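Local structure of WbbZ protein (Klebsiella pneumoniae subsp. pneumoniae NTUH-K2044, 6X1L) at residues A[131-135]-A[136-140]. The protein is functionally uncharacterised but belongs to the polysaccharide pyruvyl transferase family, so it probably acts in modifying a bacterial surface polysaccharide. Numbering follows the deposited sequence.
Sequences DYIKS and LNYEP
Ile133 meets Tyr138, and Tyr132 meets Leu136, in a local contact at the C-terminal end of helix 127-135, where the chain turns toward strand 144-146, an outermost strand of the six-stranded parallel sheet. The methyl CG2 of Ile133 sits over one face of the Tyr138 ring, offset toward the rim and 3.4 Å from Tyr138 CG, a CH-pi contact lying 24° off the ring normal. With CG2 anti to the backbone N, the methyl leans toward the carbonyl side of Ile133, where the ring arrives. Beyond this methyl the tyrosine runs inward past Val122 and Val144, and its OH is hydrogen-bonded to the carbonyl of Phe113. On the neighbouring pair, Leu136 CD1 comes obliquely to the phenol end of Tyr132, 3.7 Å from CZ, while Tyr132 OH bonds to Gly108 O and Leu136 also rests on Phe113 and Ile114 of helix 110-115.

The backbone hydrogen bonding tightens toward i to i-3 at this end of the helix. Leu136 N gives a 3.0 Å bond to Ile133 O and only a weak one to Tyr132 O; Asn137 N makes a weak bond of 3.2 Å to Lys134 O. Tyr132 O also receives Ser135 OG at 2.5 Å, a short bond from a side chain folded back over its own helix. Asn137 then takes a left-handed backbone conformation (phi 71°, psi 17°), which turns the chain off the helix axis and lets the Tyr138 ring come against Ile133 CG2. This is a Schellman-like C-cap, without the full motif's outer bond but with its hydrophobic contact, in a helix-to-strand connection of the alpha/beta domain.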
loop_
_atom_site.group_PDB
_atom_site.type_symbol
_atom_site.label_atom_id
_atom_site.label_comp_id
_atom_site.label_asym_id
_atom_site.label_seq_id
_atom_site.Cartn_x
_atom_site.Cartn_y
_atom_site.Cartn_z
ATOM N N ASP A 131 -25.527 -14.363 18.234
ATOM C CA ASP A 131 -26.712 -14.366 19.088
ATOM C C ASP A 131 -27.747 -13.358 18.609
ATOM O O ASP A 131 -28.949 -13.585 18.769
ATOM C CB ASP A 131 -26.323 -14.078 20.537
ATOM C CG ASP A 131 -25.502 -15.189 21.148
ATOM O OD1 ASP A 131 -25.505 -16.304 20.588
ATOM O OD2 ASP A 131 -24.857 -14.951 22.190
ATOM N N TYR A 132 -27.304 -12.250 18.014
ATOM C CA TYR A 132 -28.247 -11.274 17.482
ATOM C C TYR A 132 -29.034 -11.853 16.311
ATOM O O TYR A 132 -30.273 -11.845 16.320
ATOM C CB TYR A 132 -27.498 -10.002 17.072
ATOM C CG TYR A 132 -28.305 -9.055 16.215
ATOM C CD1 TYR A 132 -29.597 -8.687 16.573
ATOM C CD2 TYR A 132 -27.766 -8.514 15.055
ATOM C CE1 TYR A 132 -30.332 -7.824 15.790
ATOM C CE2 TYR A 132 -28.491 -7.648 14.271
ATOM C CZ TYR A 132 -29.772 -7.303 14.641
ATOM O OH TYR A 132 -30.495 -6.439 13.854
ATOM N N ILE A 133 -28.334 -12.378 15.302
ATOM C CA ILE A 133 -29.015 -12.904 14.120
ATOM C C ILE A 133 -29.928 -14.064 14.496
ATOM O O ILE A 133 -31.074 -14.142 14.036
ATOM C CB ILE A 133 -27.995 -13.323 13.046
ATOM C CG1 ILE A 133 -27.136 -12.128 12.623
ATOM C CG2 ILE A 133 -28.715 -13.915 11.843
ATOM C CD1 ILE A 133 -27.935 -10.976 12.052
ATOM N N LYS A 134 -29.440 -14.986 15.327
ATOM C CA LYS A 134 -30.282 -16.103 15.731
ATOM C C LYS A 134 -31.468 -15.646 16.571
ATOM O O LYS A 134 -32.487 -16.343 16.607
ATOM C CB LYS A 134 -29.463 -17.151 16.491
ATOM C CG LYS A 134 -29.319 -16.899 17.985
ATOM C CD LYS A 134 -28.520 -18.013 18.651
ATOM C CE LYS A 134 -28.484 -17.844 20.164
ATOM N NZ LYS A 134 -27.741 -18.947 20.839
ATOM N N SER A 135 -31.369 -14.489 17.232
ATOM C CA SER A 135 -32.518 -13.967 17.962
ATOM C C SER A 135 -33.599 -13.465 17.018
ATOM O O SER A 135 -34.767 -13.396 17.413
ATOM C CB SER A 135 -32.086 -12.851 18.917
ATOM O OG SER A 135 -31.900 -11.618 18.245
ATOM N N LEU A 136 -33.236 -13.124 15.779
ATOM C CA LEU A 136 -34.182 -12.736 14.739
ATOM C C LEU A 136 -34.819 -13.942 14.064
ATOM O O LEU A 136 -35.271 -13.840 12.916
ATOM C CB LEU A 136 -33.493 -11.836 13.706
ATOM C CG LEU A 136 -32.836 -10.579 14.260
ATOM C CD1 LEU A 136 -32.182 -9.756 13.156
ATOM C CD2 LEU A 136 -33.861 -9.755 15.012
ATOM N N ASN A 137 -34.840 -15.086 14.754
ATOM C CA ASN A 137 -35.438 -16.339 14.306
ATOM C C ASN A 137 -34.660 -17.009 13.177
ATOM O O ASN A 137 -35.197 -17.887 12.497
ATOM C CB ASN A 137 -36.901 -16.141 13.901
ATOM C CG ASN A 137 -37.817 -17.163 14.536
ATOM O OD1 ASN A 137 -37.451 -17.826 15.511
ATOM N ND2 ASN A 137 -39.018 -17.290 13.995
ATOM N N TYR A 138 -33.404 -16.625 12.963
ATOM C CA TYR A 138 -32.549 -17.388 12.067
ATOM C C TYR A 138 -32.190 -18.725 12.704
ATOM O O TYR A 138 -32.052 -18.839 13.924
ATOM C CB TYR A 138 -31.276 -16.601 11.731
ATOM C CG TYR A 138 -31.483 -15.581 10.645
ATOM C CD1 TYR A 138 -32.207 -14.421 10.885
ATOM C CD2 TYR A 138 -30.951 -15.776 9.378
ATOM C CE1 TYR A 138 -32.399 -13.481 9.893
ATOM C CE2 TYR A 138 -31.132 -14.838 8.376
ATOM C CZ TYR A 138 -31.857 -13.693 8.639
ATOM O OH TYR A 138 -32.044 -12.763 7.643
ATOM N N GLU A 139 -32.025 -19.744 11.862
ATOM C CA GLU A 139 -31.862 -21.104 12.358
ATOM C C GLU A 139 -30.397 -21.501 12.321
ATOM O O GLU A 139 -29.835 -21.639 11.224
ATOM C CB GLU A 139 -32.694 -22.080 11.535
ATOM C CG GLU A 139 -32.479 -23.530 11.906
ATOM C CD GLU A 139 -33.664 -24.396 11.540
ATOM O OE1 GLU A 139 -34.687 -23.839 11.086
ATOM O OE2 GLU A 139 -33.574 -25.631 11.708
ATOM N N PRO A 140 -29.753 -21.710 13.472
ATOM C CA PRO A 140 -28.332 -22.078 13.468
ATOM C C PRO A 140 -28.081 -23.332 12.649
ATOM O O PRO A 140 -28.867 -24.281 12.672
ATOM C CB PRO A 140 -28.019 -22.301 14.952
ATOM C CG PRO A 140 -29.034 -21.484 15.674
ATOM C CD PRO A 140 -30.281 -21.567 14.839
#